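Local coordinates for periplasmic binding protein (Veillonella parvula, PDB 4MO9) that probably captures a solute, perhaps a ferric siderophore, outside the cytoplasmic membrane and hands it to an ABC importer, at residues 78-83 and 264-269; 316-319 and 325-328; 212-217 and 247-252; 291-294 and 298-301; 195-200 and 336-341. All blocks are in the same frame, centred on the assembly; numbering follows the deposited sequence.

Overall arrangement
Followed from the N terminus, the chain first opens contact 1 at helix 79-88, in the lobe built on the parallel sheet, and contact 5 just after helix 171-194. Contact 3 then opens and closes inside both loops, joining the loop after strand 201-206 to the start of helix 249-255. Residues 264-269 close contact 1, bringing the two lobes together; contact 5 closes only at 336-341, so contacts 1 and 5 cross. Contacts 4 and 2 are short local closures nested within contact 5. Contacts 3 and 4 pack through Phe214 and Trp299, while contacts 1 and 2 approach through Arg78 and Arg319, where the lobes face each other near the ligand pocket.

Contact 1: residues 78-83 and 264-269; sequences RADMWK and GSYWPK
The ammonium group of Lys83 has two partners: NZ donates to Tyr266 OH at 3.0 Å and forms a salt bridge with Glu279. The lysine chain, bent at its third torsion, reaches the phenol at about a right angle to the tyrosine side chain. Closer to the backbone, Asp80 lies over one face of the same ring, its CB 3.8 Å from the centroid of Tyr266 in a CH-pi contact. The Asp80 carboxylate continues this stack, its plane only 18° from that of the ring. With CG lying between the backbone N and the carbonyl carbon (chi1 62°), the carboxylate extends over the tyrosine CB, which is 3.3 Å from Asp80 OD1. The other oxygen, OD2, accepts a bond from the backbone N of Phe278, which helps fix the carboxylate's rotation. Pro268 CD lies over the opposite face of the tyrosine, and Ala79 CB approaches Tyr266 CE2 at 4.0 Å. Arg78, one residue before the helix, touches the bound trimethylamine oxide. Such a meeting of a helix from one lobe with a loop from the other is characteristic of the interlobe cleft in the TroA-like binding-protein fold.

Contact 2: residues 316-319 and 325-328; sequences GLPR and AVFE
Leu317 and Pro318 meet Val326 where the connection between strand 310-313 and helix 324-334 folds back over the first turn of that helix, a beta-to-alpha connection in the C-terminal lobe of the binding-protein fold. The CA atoms of Pro318 and Val326 are 6.6 Å apart, and only five residues lie between Arg319 and Ala325 along the chain.

The interaction across the contact is apolar, and one methyl carries it. CG2 of Val326 presses on CB of Leu317 at 3.5 Å, and the same methyl reaches Pro318 CD at 4.2 Å. Because CG1 of Val326 is anti to its backbone N (chi1 178°), CG2 is placed beside that nitrogen, on the side facing the loop. The proline ring and the valine cross at about a right angle, with CD the ring atom nearest the methyl. The apolar surroundings extend further: Trp224 of helix 224-230 touches both Pro318 and Val326, while Leu317 also packs on Phe322 and on Leu348 of helix 344-355.

The polar interactions stay within the loop. Arg319 curls back over its own chain, and its backbone N is bonded to Glu152. Its guanidinium makes a weak bond from NH1 to Gly316 O at 3.1 Å, with that oxygen in the guanidinium plane. A shorter bond joins NH1 to Pro318 O at 2.8 Å, with the nitrogen tilted 30° from the carbonyl plane and the oxygen 26° out of the guanidinium plane.

Contact 3: residues 212-217 and 247-252; sequences EEFGNS and INPEFV
The ring of Phe214 takes the first turn of helix 249-255 against one face and its rim. Pro249 lies over that face, with CG 4.1 Å from the centroid of the Phe214 ring and 15° off its normal, a CH-pi contact displaced toward the rim. The two side chains are skewed to one another, so that CZ of Phe214 also meets Pro249 CB at 3.8 Å. Val252 comes instead to the edge, its CG2 near the ring plane and 4.3 Å from Phe214 CE2. Ile247 runs alongside and points the same way as the phenylalanine. The first torsion of Ile247 (chi1 -164°) leaves its CG2 branch flanked by the backbone N and the carbonyl carbon, 4.0 Å from Phe214 CD2. Were an alanine to replace Phe214, Pro249 would probably border a gap and Arg296 would be left without its cation-pi partner.

A water joins the two backbones beside this apolar group: it donates to Gly215 O at 2.7 Å and accepts from Ile247 N at 2.9 Å, satisfying both polar atoms without direct pairing.

The contact thus fastens the loop following strand 201-206 to the start of helix 249-255. Tyr203 and Glu205 of that strand touch the phenylalanine, and Trp299, beyond helix 282-295, packs against its ring.

Contact 4: residues 291-294 and 298-301; sequences AFTT and GWSD
Thr293 and Trp299 bring their CA atoms to 5.2 Å as the chain leaves the last turn of helix 282-295 and doubles back. Gly298, with a positive phi of 82°, leads into a 3-10 segment covering residues 299-301, whose turn is tied by the bond from Asp301 N to Gly298 O at 3.0 Å. Ser300 N comes near Thr293 O, but the two are not hydrogen-bonded.

Trp299 turns back toward the helix and meets both Phe292 and Thr293. Its CB rests 3.5 Å from Thr293 O, and CE3 of the indole lies 3.7 Å from Phe292 O, which approaches the ring obliquely. Thr293 crosses the tryptophan at about a right angle, its CG2 methyl 4.1 Å from Trp299 CE3. The threonine torsion (chi1 69°) separates its two branches: CG2 serves the indole, while OG1 bonds to the backbone O of Lys290 in the preceding turn. Farther along the ring system, Phe292 CB makes a looser apolar approach to the six-membered part. Ile260 and Ile262 of strand 259-263 pack on Trp299 and Phe292 respectively, so the turn is seated on the central sheet of its lobe.

Chemically, the contact is held by packing: Phe292 O is buried with no hydrogen-bonding partner in the model, a probable desolvation cost set against the apolar burial of the indole.

Contact 5: residues 195-200 and 336-341; sequences INKPKP and PEEFKD
The carboxylate of Glu338 is met by Lys197 from the opposite direction: NZ bonds to OE2 at 3.0 Å, on the syn side and 24° out of the carboxylate plane, completing a salt bridge. A water accepts from Glu337 N at 3.0 Å and donates to the other oxygen, OE1, with a weak further link to the lysine ammonium. The second flat group, the ring of Phe339, receives Ile195 obliquely, CD1 standing 4.1 Å from Phe339 CE2. That same methyl touches the aliphatic part of the glutamate, 3.8 Å from Glu338 CG. The glutamate bends at its second torsion (chi2 76°), leaving CG on the isoleucine while the carboxylate turns toward the lysine. In the fold, residues 195-200 connect long helix 171-194 to strand 201-206, and residues 336-341 connect helices 324-334 and 344-355; a long helix of this kind joins the lobes in TroA-like binding proteins. A leucine in place of Glu338 would probably leave the Lys197 ammonium without its charged mate and the bridging water without its carboxylate acceptor. From helix 171-194, Arg191 bonds through NH1 to Glu338 O and forms a salt bridge with Asp341 OD1.

Contact 1: residues 78-83 and 264-269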
# COMPACT_ATOMS: atom_id res chain seq x y z
N ARG A 78 6.41 -9.83 2.60
CA ARG A 78 5.38 -10.06 1.59
C ARG A 78 5.78 -11.25 0.73
O ARG A 78 5.82 -11.16 -0.50
CB ARG A 78 5.19 -8.79 0.75
CG ARG A 78 4.51 -7.64 1.51
CD ARG A 78 4.94 -6.26 1.04
NE ARG A 78 6.11 -5.76 1.78
CZ ARG A 78 6.05 -5.12 2.95
NH1 ARG A 78 7.16 -4.70 3.53
NH2 ARG A 78 4.88 -4.91 3.54
N ALA A 79 6.09 -12.37 1.38
CA ALA A 79 6.71 -13.50 0.68
C ALA A 79 5.81 -14.09 -0.41
O ALA A 79 6.30 -14.66 -1.38
CB ALA A 79 7.15 -14.58 1.66
N ASP A 80 4.50 -13.96 -0.25
CA ASP A 80 3.61 -14.50 -1.28
C ASP A 80 3.80 -13.72 -2.58
O ASP A 80 3.79 -14.32 -3.66
CB ASP A 80 2.15 -14.52 -0.83
CG ASP A 80 1.59 -13.15 -0.53
OD1 ASP A 80 2.33 -12.31 0.05
OD2 ASP A 80 0.40 -12.91 -0.87
N MSE A 81 3.99 -12.41 -2.48
CA MSE A 81 4.27 -11.60 -3.65
C MSE A 81 5.64 -11.96 -4.24
O MSE A 81 5.79 -12.09 -5.46
CB MSE A 81 4.21 -10.11 -3.31
CG MSE A 81 2.82 -9.59 -3.01
SE MSE A 81 2.88 -7.70 -2.53
CE MSE A 81 0.97 -7.34 -2.67
N TRP A 82 6.64 -12.12 -3.38
CA TRP A 82 7.97 -12.52 -3.82
C TRP A 82 7.96 -13.82 -4.62
O TRP A 82 8.62 -13.91 -5.66
CB TRP A 82 8.94 -12.62 -2.63
CG TRP A 82 10.35 -12.92 -3.04
CD1 TRP A 82 11.07 -14.05 -2.76
CD2 TRP A 82 11.20 -12.08 -3.82
NE1 TRP A 82 12.32 -13.96 -3.33
CE2 TRP A 82 12.43 -12.76 -3.98
CE3 TRP A 82 11.04 -10.82 -4.40
CZ2 TRP A 82 13.50 -12.20 -4.70
CZ3 TRP A 82 12.10 -10.28 -5.11
CH2 TRP A 82 13.31 -10.97 -5.25
N LYS A 83 7.22 -14.83 -4.15
CA LYS A 83 7.15 -16.10 -4.87
C LYS A 83 6.50 -15.90 -6.24
O LYS A 83 6.96 -16.44 -7.25
CB LYS A 83 6.32 -17.14 -4.11
CG LYS A 83 6.81 -17.51 -2.73
CD LYS A 83 5.76 -18.41 -2.05
CE LYS A 83 5.58 -18.07 -0.57
NZ LYS A 83 4.20 -18.35 -0.09
N GLY A 264 -6.78 -7.89 5.83
CA GLY A 264 -6.13 -9.17 5.63
C GLY A 264 -4.81 -9.04 4.87
O GLY A 264 -4.55 -8.02 4.22
N SER A 265 -3.97 -10.07 4.98
CA SER A 265 -2.69 -10.07 4.29
C SER A 265 -2.10 -11.46 4.37
O SER A 265 -2.79 -12.42 4.72
CB SER A 265 -1.72 -9.07 4.93
OG SER A 265 -0.63 -8.81 4.05
N TYR A 266 -0.81 -11.57 4.04
CA TYR A 266 -0.12 -12.85 4.12
C TYR A 266 0.66 -12.92 5.43
O TYR A 266 1.75 -12.34 5.54
CB TYR A 266 0.81 -13.03 2.91
CG TYR A 266 1.51 -14.37 2.87
CD1 TYR A 266 0.79 -15.54 2.65
CD2 TYR A 266 2.88 -14.47 3.06
CE1 TYR A 266 1.42 -16.78 2.62
CE2 TYR A 266 3.52 -15.71 3.03
CZ TYR A 266 2.78 -16.86 2.81
OH TYR A 266 3.39 -18.09 2.77
N TRP A 267 0.09 -13.62 6.42
CA TRP A 267 0.71 -13.78 7.74
C TRP A 267 0.76 -15.26 8.10
O TRP A 267 0.00 -15.72 8.98
CB TRP A 267 -0.08 -13.01 8.82
CG TRP A 267 -0.03 -11.51 8.70
CD1 TRP A 267 1.09 -10.72 8.74
CD2 TRP A 267 -1.14 -10.62 8.54
NE1 TRP A 267 0.74 -9.39 8.60
CE2 TRP A 267 -0.62 -9.30 8.48
CE3 TRP A 267 -2.53 -10.81 8.44
CZ2 TRP A 267 -1.45 -8.18 8.32
CZ3 TRP A 267 -3.34 -9.70 8.28
CH2 TRP A 267 -2.80 -8.40 8.22
N PRO A 268 1.67 -16.02 7.46
CA PRO A 268 1.70 -17.49 7.61
C PRO A 268 2.04 -17.97 9.01
O PRO A 268 1.76 -19.13 9.33
CB PRO A 268 2.80 -17.91 6.63
CG PRO A 268 3.68 -16.70 6.48
CD PRO A 268 2.76 -15.52 6.60
N LYS A 269 2.63 -17.11 9.84
CA LYS A 269 2.93 -17.49 11.22
C LYS A 269 1.71 -17.31 12.13
O LYS A 269 1.75 -17.68 13.30
CB LYS A 269 4.09 -16.66 11.77
CG LYS A 269 5.44 -16.96 11.15
CD LYS A 269 6.53 -16.25 11.92
CE LYS A 269 7.77 -16.01 11.07
NZ LYS A 269 8.69 -15.06 11.74

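Contact 2: residues 316-319 and 325-328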
# COMPACT_ATOMS: atom_id res chain seq x y z
N GLY A 316 -1.82 -4.44 2.44
CA GLY A 316 -0.65 -4.00 1.69
C GLY A 316 -0.98 -3.18 0.45
O GLY A 316 -0.09 -2.84 -0.33
N LEU A 317 -2.26 -2.88 0.26
CA LEU A 317 -2.67 -2.09 -0.89
C LEU A 317 -2.51 -0.57 -0.73
O LEU A 317 -2.23 0.11 -1.72
CB LEU A 317 -4.09 -2.45 -1.33
CG LEU A 317 -4.33 -3.85 -1.92
CD1 LEU A 317 -5.82 -4.11 -2.14
CD2 LEU A 317 -3.55 -4.02 -3.23
N PRO A 318 -2.69 -0.01 0.50
CA PRO A 318 -2.47 1.43 0.66
C PRO A 318 -1.02 1.89 0.48
O PRO A 318 -0.11 1.07 0.33
CB PRO A 318 -2.88 1.68 2.11
CG PRO A 318 -3.95 0.64 2.37
CD PRO A 318 -3.38 -0.58 1.67
N ARG A 319 -0.82 3.20 0.56
CA ARG A 319 0.49 3.84 0.35
C ARG A 319 1.25 3.25 -0.85
O ARG A 319 2.47 3.02 -0.78
CB ARG A 319 1.34 3.91 1.65
CG ARG A 319 1.49 2.62 2.49
CD ARG A 319 2.59 1.67 1.98
NE ARG A 319 2.77 0.49 2.84
CZ ARG A 319 2.25 -0.71 2.57
NH1 ARG A 319 1.52 -0.90 1.47
NH2 ARG A 319 2.47 -1.73 3.40
N ALA A 325 -7.54 1.79 -5.95
CA ALA A 325 -8.51 0.73 -5.69
C ALA A 325 -9.00 0.74 -4.24
O ALA A 325 -10.14 0.34 -3.96
CB ALA A 325 -7.93 -0.63 -6.03
N VAL A 326 -8.14 1.17 -3.32
CA VAL A 326 -8.54 1.23 -1.91
C VAL A 326 -9.50 2.40 -1.68
O VAL A 326 -10.49 2.26 -0.96
CB VAL A 326 -7.32 1.40 -0.99
CG1 VAL A 326 -7.77 1.51 0.46
CG2 VAL A 326 -6.37 0.22 -1.14
N PHE A 327 -9.20 3.53 -2.30
CA PHE A 327 -10.09 4.69 -2.24
C PHE A 327 -11.48 4.29 -2.73
O PHE A 327 -12.49 4.61 -2.10
CB PHE A 327 -9.55 5.86 -3.10
CG PHE A 327 -8.51 6.71 -2.42
CD1 PHE A 327 -7.16 6.34 -2.46
CD2 PHE A 327 -8.86 7.90 -1.79
CE1 PHE A 327 -6.18 7.14 -1.86
CE2 PHE A 327 -7.87 8.71 -1.18
CZ PHE A 327 -6.53 8.33 -1.22
N GLU A 328 -11.53 3.57 -3.85
CA GLU A 328 -12.79 3.11 -4.41
C GLU A 328 -13.50 2.10 -3.51
O GLU A 328 -14.72 2.18 -3.30
CB GLU A 328 -12.56 2.49 -5.79
CG GLU A 328 -12.14 3.49 -6.87
CD GLU A 328 -12.07 2.83 -8.24
OE1 GLU A 328 -11.75 1.62 -8.30
OE2 GLU A 328 -12.35 3.51 -9.25

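Contact 3: residues 212-217 and 247-252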
# COMPACT_ATOMS: atom_id res chain seq x y z
N GLU A 212 -8.77 -14.21 18.26
CA GLU A 212 -8.49 -14.33 19.70
C GLU A 212 -7.68 -13.17 20.31
O GLU A 212 -7.61 -13.04 21.53
CB GLU A 212 -7.84 -15.69 20.01
CG GLU A 212 -6.42 -15.89 19.48
CD GLU A 212 -6.35 -16.20 17.98
OE1 GLU A 212 -7.41 -16.24 17.31
OE2 GLU A 212 -5.23 -16.42 17.48
N GLU A 213 -7.09 -12.32 19.46
CA GLU A 213 -6.34 -11.16 19.93
C GLU A 213 -6.57 -9.97 19.00
O GLU A 213 -6.42 -10.10 17.78
CB GLU A 213 -4.84 -11.49 20.00
CG GLU A 213 -3.97 -10.37 20.55
CD GLU A 213 -2.48 -10.67 20.46
OE1 GLU A 213 -2.11 -11.69 19.82
OE2 GLU A 213 -1.67 -9.90 21.02
N PHE A 214 -6.92 -8.82 19.56
CA PHE A 214 -7.19 -7.65 18.71
C PHE A 214 -5.93 -7.13 18.04
O PHE A 214 -4.88 -7.00 18.68
CB PHE A 214 -7.85 -6.52 19.51
CG PHE A 214 -9.34 -6.68 19.67
CD1 PHE A 214 -9.90 -7.91 19.99
CD2 PHE A 214 -10.19 -5.59 19.50
CE1 PHE A 214 -11.27 -8.06 20.15
CE2 PHE A 214 -11.56 -5.73 19.65
CZ PHE A 214 -12.10 -6.96 19.97
N GLY A 215 -6.03 -6.85 16.75
CA GLY A 215 -4.93 -6.22 16.05
C GLY A 215 -5.03 -4.72 16.24
O GLY A 215 -5.89 -4.24 17.00
N ASN A 216 -4.15 -3.97 15.57
CA ASN A 216 -4.16 -2.52 15.68
C ASN A 216 -5.40 -1.89 15.06
O ASN A 216 -5.86 -2.33 14.00
CB ASN A 216 -2.92 -1.93 15.01
CG ASN A 216 -1.64 -2.21 15.78
OD1 ASN A 216 -1.67 -2.38 17.00
ND2 ASN A 216 -0.53 -2.24 15.08
N SER A 217 -5.93 -0.86 15.72
CA SER A 217 -6.96 -0.02 15.10
C SER A 217 -6.30 1.30 14.74
O SER A 217 -5.07 1.38 14.72
CB SER A 217 -8.15 0.20 16.03
OG SER A 217 -9.23 0.79 15.31
N ILE A 247 -7.52 -1.36 20.25
CA ILE A 247 -8.57 -0.79 21.09
C ILE A 247 -9.00 -1.84 22.13
O ILE A 247 -8.74 -3.03 21.96
CB ILE A 247 -9.78 -0.38 20.22
CG1 ILE A 247 -10.72 0.57 20.96
CG2 ILE A 247 -10.55 -1.61 19.73
CD1 ILE A 247 -10.01 1.73 21.61
N ASN A 248 -9.63 -1.40 23.21
CA ASN A 248 -10.20 -2.37 24.15
C ASN A 248 -11.49 -2.96 23.58
O ASN A 248 -12.34 -2.22 23.09
CB ASN A 248 -10.47 -1.72 25.52
CG ASN A 248 -11.18 -0.38 25.41
OD1 ASN A 248 -10.69 0.53 24.74
ND2 ASN A 248 -12.34 -0.26 26.06
N PRO A 249 -11.63 -4.29 23.62
CA PRO A 249 -12.79 -5.01 23.07
C PRO A 249 -14.15 -4.40 23.45
O PRO A 249 -15.06 -4.37 22.62
CB PRO A 249 -12.66 -6.40 23.69
CG PRO A 249 -11.20 -6.58 23.89
CD PRO A 249 -10.63 -5.22 24.19
N GLU A 250 -14.26 -3.91 24.68
CA GLU A 250 -15.50 -3.34 25.19
C GLU A 250 -15.93 -2.08 24.43
O GLU A 250 -17.11 -1.78 24.32
CB GLU A 250 -15.38 -3.00 26.69
CG GLU A 250 -14.94 -4.16 27.58
CD GLU A 250 -13.45 -4.46 27.46
OE1 GLU A 250 -13.05 -5.61 27.76
OE2 GLU A 250 -12.68 -3.55 27.07
N PHE A 251 -14.94 -1.36 23.90
CA PHE A 251 -15.19 -0.15 23.12
C PHE A 251 -16.07 -0.47 21.91
O PHE A 251 -17.03 0.25 21.63
CB PHE A 251 -13.85 0.45 22.68
CG PHE A 251 -13.95 1.82 22.04
CD1 PHE A 251 -13.98 1.95 20.66
CD2 PHE A 251 -13.95 2.96 22.83
CE1 PHE A 251 -14.05 3.22 20.07
CE2 PHE A 251 -14.02 4.22 22.25
CZ PHE A 251 -14.07 4.35 20.87
N VAL A 252 -15.75 -1.55 21.21
CA VAL A 252 -16.49 -1.92 20.01
C VAL A 252 -17.95 -2.30 20.31
O VAL A 252 -18.87 -1.88 19.60
CB VAL A 252 -15.79 -3.05 19.21
CG1 VAL A 252 -16.62 -3.46 18.01
CG2 VAL A 252 -14.41 -2.60 18.74
O HOH W 1 -8.12 -3.00 17.89

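Contact 4: residues 291-294 and 298-301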
# COMPACT_ATOMS: atom_id res chain seq x y z
N ALA A 291 -14.93 -16.18 11.32
CA ALA A 291 -14.43 -16.58 12.63
C ALA A 291 -14.24 -15.40 13.59
O ALA A 291 -14.44 -15.55 14.80
CB ALA A 291 -13.15 -17.39 12.50
N PHE A 292 -13.85 -14.24 13.05
CA PHE A 292 -13.76 -13.02 13.85
C PHE A 292 -15.09 -12.72 14.54
O PHE A 292 -15.12 -12.35 15.71
CB PHE A 292 -13.35 -11.83 12.98
CG PHE A 292 -11.87 -11.74 12.73
CD1 PHE A 292 -11.28 -12.50 11.73
CD2 PHE A 292 -11.08 -10.90 13.50
CE1 PHE A 292 -9.91 -12.43 11.50
CE2 PHE A 292 -9.71 -10.82 13.28
CZ PHE A 292 -9.12 -11.59 12.28
N THR A 293 -16.20 -12.90 13.82
CA THR A 293 -17.54 -12.57 14.33
C THR A 293 -18.13 -13.65 15.24
O THR A 293 -19.03 -13.38 16.06
CB THR A 293 -18.51 -12.26 13.16
OG1 THR A 293 -18.78 -13.46 12.42
CG2 THR A 293 -17.88 -11.25 12.22
N THR A 294 -17.63 -14.88 15.12
CA THR A 294 -18.16 -15.99 15.91
C THR A 294 -17.33 -16.30 17.16
O THR A 294 -17.86 -16.84 18.14
CB THR A 294 -18.35 -17.29 15.06
OG1 THR A 294 -17.08 -17.76 14.59
CG2 THR A 294 -19.26 -17.02 13.87
N GLY A 298 -19.74 -11.29 22.20
CA GLY A 298 -20.72 -10.28 21.85
C GLY A 298 -20.81 -9.89 20.39
O GLY A 298 -21.78 -9.23 20.00
N TRP A 299 -19.83 -10.27 19.57
CA TRP A 299 -19.83 -9.84 18.16
C TRP A 299 -21.04 -10.36 17.38
O TRP A 299 -21.52 -9.69 16.46
CB TRP A 299 -18.53 -10.22 17.45
CG TRP A 299 -17.43 -9.22 17.66
CD1 TRP A 299 -17.10 -8.60 18.83
CD2 TRP A 299 -16.54 -8.69 16.66
NE1 TRP A 299 -16.05 -7.74 18.64
CE2 TRP A 299 -15.69 -7.77 17.31
CE3 TRP A 299 -16.37 -8.91 15.29
CZ2 TRP A 299 -14.68 -7.07 16.64
CZ3 TRP A 299 -15.37 -8.21 14.62
CH2 TRP A 299 -14.54 -7.31 15.29
N SER A 300 -21.56 -11.53 17.78
CA SER A 300 -22.72 -12.13 17.13
C SER A 300 -23.91 -11.18 17.17
O SER A 300 -24.78 -11.23 16.29
CB SER A 300 -23.11 -13.43 17.85
OG SER A 300 -22.76 -14.57 17.08
N ASP A 301 -23.94 -10.35 18.21
CA ASP A 301 -25.06 -9.45 18.47
C ASP A 301 -24.77 -8.04 17.95
O ASP A 301 -25.58 -7.14 18.13
CB ASP A 301 -25.34 -9.38 19.97
CG ASP A 301 -25.76 -10.71 20.55
OD1 ASP A 301 -26.55 -11.43 19.89
OD2 ASP A 301 -25.32 -11.04 21.67

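Contact 5: residues 195-200 and 336-341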
# COMPACT_ATOMS: atom_id res chain seq x y z
N ILE A 195 -21.75 14.20 -1.00
CA ILE A 195 -22.69 13.39 -0.24
C ILE A 195 -22.93 14.04 1.12
O ILE A 195 -21.98 14.26 1.87
CB ILE A 195 -22.15 11.95 -0.05
CG1 ILE A 195 -22.04 11.27 -1.42
CG2 ILE A 195 -23.06 11.13 0.89
CD1 ILE A 195 -21.39 9.88 -1.38
N ASN A 196 -24.20 14.34 1.41
CA ASN A 196 -24.59 15.02 2.64
C ASN A 196 -25.35 14.10 3.63
O ASN A 196 -25.73 14.54 4.72
CB ASN A 196 -25.43 16.27 2.32
CG ASN A 196 -24.66 17.29 1.49
OD1 ASN A 196 -25.23 17.99 0.63
ND2 ASN A 196 -23.36 17.37 1.73
N LYS A 197 -25.54 12.84 3.26
CA LYS A 197 -26.16 11.83 4.14
C LYS A 197 -25.30 11.61 5.38
O LYS A 197 -24.11 11.93 5.37
CB LYS A 197 -26.28 10.49 3.42
CG LYS A 197 -27.36 10.42 2.38
CD LYS A 197 -27.67 8.98 1.99
CE LYS A 197 -26.42 8.16 1.76
NZ LYS A 197 -26.74 6.80 1.24
N PRO A 198 -25.88 11.03 6.44
CA PRO A 198 -25.05 10.75 7.62
C PRO A 198 -23.89 9.82 7.25
O PRO A 198 -24.05 8.96 6.37
CB PRO A 198 -26.01 10.05 8.57
CG PRO A 198 -27.37 10.55 8.17
CD PRO A 198 -27.30 10.69 6.68
N LYS A 199 -22.75 10.01 7.90
CA LYS A 199 -21.59 9.15 7.68
C LYS A 199 -21.78 7.85 8.44
O LYS A 199 -22.21 7.87 9.60
CB LYS A 199 -20.31 9.86 8.12
CG LYS A 199 -20.09 11.21 7.43
CD LYS A 199 -18.76 11.85 7.81
CE LYS A 199 -18.53 13.15 7.04
NZ LYS A 199 -18.65 12.97 5.56
N PRO A 200 -21.48 6.72 7.80
CA PRO A 200 -21.53 5.47 8.56
C PRO A 200 -20.36 5.39 9.52
O PRO A 200 -19.25 5.82 9.17
CB PRO A 200 -21.42 4.38 7.48
CG PRO A 200 -20.82 5.05 6.32
CD PRO A 200 -21.26 6.50 6.36
N PRO A 336 -22.76 2.44 -0.99
CA PRO A 336 -22.95 1.47 -2.08
C PRO A 336 -23.76 2.00 -3.27
O PRO A 336 -23.36 1.79 -4.42
CB PRO A 336 -23.73 0.33 -1.40
CG PRO A 336 -23.31 0.40 0.02
CD PRO A 336 -23.11 1.87 0.32
N GLU A 337 -24.87 2.68 -3.00
CA GLU A 337 -25.74 3.17 -4.06
C GLU A 337 -25.15 4.36 -4.80
O GLU A 337 -25.52 4.62 -5.95
CB GLU A 337 -27.12 3.52 -3.49
CG GLU A 337 -27.83 2.34 -2.83
CD GLU A 337 -28.34 1.31 -3.83
OE1 GLU A 337 -28.57 0.15 -3.42
OE2 GLU A 337 -28.53 1.67 -5.02
N GLU A 338 -24.24 5.09 -4.16
CA GLU A 338 -23.62 6.25 -4.79
C GLU A 338 -22.44 5.85 -5.66
O GLU A 338 -21.91 6.68 -6.41
CB GLU A 338 -23.14 7.27 -3.75
CG GLU A 338 -24.24 8.05 -3.06
CD GLU A 338 -24.98 7.23 -2.02
OE1 GLU A 338 -24.50 6.12 -1.68
OE2 GLU A 338 -26.03 7.69 -1.54
N PHE A 339 -22.04 4.58 -5.58
CA PHE A 339 -20.85 4.10 -6.28
C PHE A 339 -21.06 2.80 -7.07
O PHE A 339 -20.15 1.96 -7.14
CB PHE A 339 -19.68 3.97 -5.31
CG PHE A 339 -19.10 5.29 -4.86
CD1 PHE A 339 -18.09 5.90 -5.59
CD2 PHE A 339 -19.58 5.92 -3.72
CE1 PHE A 339 -17.56 7.13 -5.18
CE2 PHE A 339 -19.06 7.15 -3.31
CZ PHE A 339 -18.04 7.75 -4.04
N LYS A 340 -22.24 2.67 -7.69
CA LYS A 340 -22.55 1.49 -8.51
C LYS A 340 -21.70 1.45 -9.77
O LYS A 340 -21.50 0.39 -10.36
CB LYS A 340 -24.03 1.47 -8.90
CG LYS A 340 -24.99 1.51 -7.73
CD LYS A 340 -26.42 1.16 -8.12
CE LYS A 340 -26.58 -0.34 -8.37
NZ LYS A 340 -28.01 -0.78 -8.36
N ASP A 341 -21.19 2.62 -10.17
CA ASP A 341 -20.40 2.72 -11.39
C ASP A 341 -18.91 2.49 -11.12
O ASP A 341 -18.07 2.66 -12.01
CB ASP A 341 -20.61 4.10 -12.04
CG ASP A 341 -20.21 5.25 -11.13
OD1 ASP A 341 -20.06 5.03 -9.92
OD2 ASP A 341 -20.04 6.39 -11.64
O HOH W 2 -25.47 4.19 -0.50